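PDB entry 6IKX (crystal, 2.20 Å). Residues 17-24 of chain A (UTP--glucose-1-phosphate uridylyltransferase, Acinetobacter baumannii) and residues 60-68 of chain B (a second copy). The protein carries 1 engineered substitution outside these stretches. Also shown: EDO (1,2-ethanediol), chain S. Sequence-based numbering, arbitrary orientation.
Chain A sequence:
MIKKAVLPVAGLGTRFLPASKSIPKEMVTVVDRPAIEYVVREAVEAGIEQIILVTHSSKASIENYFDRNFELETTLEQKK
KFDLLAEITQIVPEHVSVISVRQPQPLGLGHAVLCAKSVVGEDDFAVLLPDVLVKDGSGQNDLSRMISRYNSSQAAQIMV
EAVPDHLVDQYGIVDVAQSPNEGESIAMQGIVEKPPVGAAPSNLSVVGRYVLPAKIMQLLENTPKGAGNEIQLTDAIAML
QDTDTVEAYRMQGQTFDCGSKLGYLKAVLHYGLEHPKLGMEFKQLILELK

Chain A, residues 17-24: LPASKSIP
Chain B 60-68: ASIENYFDR

A loop of chain A packs against the C-terminal end of a chain B helix, burying 332 Å² summed over both sides; the nearest CA atoms are those of Ser A22 and Tyr B65, 5.4 Å apart. Pro A18 to Lys A21 form a type I turn, closed by Lys A21 N to Pro A18 O (3.1 Å). Ser A22 (-121/6) and extended Ile A23 (-134/156) follow. In chain B the helix is held by Asn B64 N to Ala B60 O (2.9 Å) and Tyr B65 N to Ser B61 O (3.1 Å); Phe B66 (-103/13) and Asp B67 (-116/-180) then lead out of it, with Asp B67 N still bonded to Asn B64 O (3.0 Å).

Two hydrogen bonds cross the contact, both from Lys A21, which points toward chain B with all four chi angles t; this full extension brings its ammonium to the carbonyls of Tyr B65, at the helix end, and Asp B67, in the loop beyond. Lys A21 NZ donates to Tyr B65 O (2.8 Å) and to Asp B67 O (2.7 Å). Water 1 bridges the chains, donating to Ser A22 O (2.8 Å) and accepting from Asn B64 ND2 (2.8 Å); Asn B64 is m.

Tyr B65, chi1 t and chi2 74°, lies with its ring edge near Ser A22 OG and Pro A18 O, the latter 3.4 Å from Tyr B65 CE1. Lys A21 CD approaches Tyr B65 CD1 obliquely at 4.0 Å. Lys A21 NZ is 5.5 Å from the centroid of the Tyr B65 ring, 18° off the normal, at most a weak cation-pi attraction. Ser A22 (m) points toward the helix: Ser A22 CB is 3.5 Å from Ser B61 O, while Ser A22 OG lies 3.2 Å from Tyr B65 N at an angle too poor for a hydrogen bond. Ile A23 (p, t) adds a looser contact, Ile A23 CG2 to Ser B61 OG at 4.3 Å.

Ser B61 N donates to O2 of 1,2-ethanediol (2.9 Å).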

# COMPACT_ATOMS: atom_id res chain seq x y z
N LEU A 17 -16.04 2.05 -13.37
CA LEU A 17 -14.68 1.60 -13.60
C LEU A 17 -13.45 2.42 -13.73
O LEU A 17 -12.45 1.97 -13.18
CB LEU A 17 -14.58 0.47 -14.58
CG LEU A 17 -13.37 -0.36 -14.19
CD1 LEU A 17 -13.24 -0.55 -12.71
CD2 LEU A 17 -13.46 -1.70 -14.84
N PRO A 18 -13.44 3.52 -14.44
CA PRO A 18 -12.19 4.29 -14.47
C PRO A 18 -11.91 4.75 -13.02
O PRO A 18 -10.85 4.52 -12.51
CB PRO A 18 -12.45 5.41 -15.48
CG PRO A 18 -13.83 5.27 -15.90
CD PRO A 18 -14.46 4.05 -15.34
N ALA A 19 -12.92 5.27 -12.34
CA ALA A 19 -12.82 5.85 -10.97
C ALA A 19 -12.31 4.83 -9.95
O ALA A 19 -11.54 5.25 -9.11
CB ALA A 19 -14.13 6.42 -10.50
N SER A 20 -12.69 3.55 -10.07
CA SER A 20 -12.44 2.46 -9.10
C SER A 20 -11.22 1.67 -9.51
O SER A 20 -11.00 0.55 -8.95
CB SER A 20 -13.60 1.51 -9.02
OG SER A 20 -14.84 2.19 -9.21
N LYS A 21 -10.51 2.13 -10.53
CA LYS A 21 -9.42 1.32 -11.09
C LYS A 21 -8.36 1.19 -10.03
O LYS A 21 -7.87 0.08 -9.81
CB LYS A 21 -8.79 1.94 -12.35
CG LYS A 21 -7.59 1.14 -12.86
CD LYS A 21 -6.77 1.82 -13.93
CE LYS A 21 -5.58 0.97 -14.28
NZ LYS A 21 -4.78 1.57 -15.36
N SER A 22 -7.97 2.32 -9.44
CA SER A 22 -6.81 2.31 -8.51
C SER A 22 -7.20 2.80 -7.12
O SER A 22 -6.32 2.86 -6.33
CB SER A 22 -5.68 3.07 -9.11
OG SER A 22 -5.55 2.67 -10.46
N ILE A 23 -8.49 3.05 -6.83
CA ILE A 23 -8.95 3.27 -5.43
C ILE A 23 -10.20 2.45 -5.22
O ILE A 23 -10.98 2.22 -6.13
CB ILE A 23 -9.25 4.77 -5.11
CG1 ILE A 23 -10.42 5.30 -5.94
CG2 ILE A 23 -8.01 5.63 -5.24
CD1 ILE A 23 -10.86 6.70 -5.60
N PRO A 24 -10.54 2.08 -3.98
CA PRO A 24 -11.81 1.41 -3.75
C PRO A 24 -13.02 2.17 -4.30
O PRO A 24 -13.05 3.38 -4.18
CB PRO A 24 -11.77 1.27 -2.23
CG PRO A 24 -10.31 1.08 -1.91
CD PRO A 24 -9.66 2.12 -2.80
N ALA B 60 1.03 5.90 -4.21
CA ALA B 60 1.17 4.71 -5.10
C ALA B 60 0.01 4.65 -6.10
O ALA B 60 0.25 4.43 -7.32
CB ALA B 60 1.27 3.43 -4.30
N SER B 61 -1.21 4.88 -5.63
CA SER B 61 -2.44 4.78 -6.45
C SER B 61 -2.37 5.68 -7.69
O SER B 61 -3.06 5.34 -8.69
CB SER B 61 -3.66 5.05 -5.64
OG SER B 61 -3.84 6.43 -5.44
N ILE B 62 -1.67 6.82 -7.63
CA ILE B 62 -1.49 7.67 -8.84
C ILE B 62 -0.71 6.86 -9.88
O ILE B 62 -1.17 6.79 -11.03
CB ILE B 62 -0.78 9.00 -8.53
CG1 ILE B 62 -1.60 9.90 -7.60
CG2 ILE B 62 -0.44 9.72 -9.83
CD1 ILE B 62 -0.85 11.15 -7.18
N GLU B 63 0.43 6.29 -9.51
CA GLU B 63 1.29 5.53 -10.46
C GLU B 63 0.51 4.31 -10.99
O GLU B 63 0.60 4.02 -12.18
CB GLU B 63 2.61 5.09 -9.81
CG GLU B 63 3.56 6.26 -9.59
CD GLU B 63 4.08 6.40 -8.16
OE1 GLU B 63 4.82 5.50 -7.74
OE2 GLU B 63 3.69 7.41 -7.45
N ASN B 64 -0.25 3.65 -10.12
CA ASN B 64 -0.97 2.40 -10.43
C ASN B 64 -2.07 2.68 -11.47
O ASN B 64 -2.33 1.78 -12.27
CB ASN B 64 -1.68 1.84 -9.20
CG ASN B 64 -0.74 1.27 -8.18
OD1 ASN B 64 0.35 0.76 -8.50
ND2 ASN B 64 -1.20 1.31 -6.95
N TYR B 65 -2.70 3.87 -11.39
CA TYR B 65 -3.69 4.35 -12.37
C TYR B 65 -3.11 4.35 -13.81
O TYR B 65 -3.86 4.14 -14.79
CB TYR B 65 -4.19 5.73 -11.96
CG TYR B 65 -5.41 6.14 -12.75
CD1 TYR B 65 -6.64 5.57 -12.49
CD2 TYR B 65 -5.32 6.96 -13.85
CE1 TYR B 65 -7.77 5.87 -13.22
CE2 TYR B 65 -6.45 7.29 -14.60
CZ TYR B 65 -7.68 6.75 -14.29
OH TYR B 65 -8.84 7.04 -15.01
N PHE B 66 -1.81 4.61 -13.97
CA PHE B 66 -1.16 4.67 -15.30
C PHE B 66 -0.37 3.37 -15.54
O PHE B 66 0.43 3.29 -16.46
CB PHE B 66 -0.29 5.92 -15.43
CG PHE B 66 -1.12 7.17 -15.32
CD1 PHE B 66 -1.99 7.52 -16.32
CD2 PHE B 66 -1.09 7.95 -14.18
CE1 PHE B 66 -2.76 8.66 -16.21
CE2 PHE B 66 -1.86 9.09 -14.07
CZ PHE B 66 -2.68 9.45 -15.09
N ASP B 67 -0.60 2.37 -14.71
CA ASP B 67 -0.01 1.04 -14.91
C ASP B 67 -1.17 0.06 -15.17
O ASP B 67 -2.36 0.49 -15.24
CB ASP B 67 0.96 0.74 -13.77
CG ASP B 67 1.75 -0.54 -13.97
OD1 ASP B 67 1.68 -1.07 -15.10
OD2 ASP B 67 2.37 -1.03 -13.00
N ARG B 68 -0.84 -1.21 -15.38
CA ARG B 68 -1.84 -2.25 -15.70
C ARG B 68 -2.17 -2.94 -14.39
O ARG B 68 -1.29 -2.99 -13.54
CB ARG B 68 -1.31 -3.15 -16.82
CG ARG B 68 -1.41 -2.47 -18.17
CD ARG B 68 -0.67 -3.19 -19.26
NE ARG B 68 -1.40 -4.40 -19.60
CZ ARG B 68 -2.41 -4.47 -20.45
NH1 ARG B 68 -2.81 -3.39 -21.10
NH2 ARG B 68 -3.01 -5.62 -20.66
C1 EDO S . -3.50 4.52 -1.49
O1 EDO S . -4.77 4.75 -0.92
C2 EDO S . -3.10 5.70 -2.28
O2 EDO S . -1.81 5.61 -2.88
O HOH W 1 -3.94 1.47 -6.35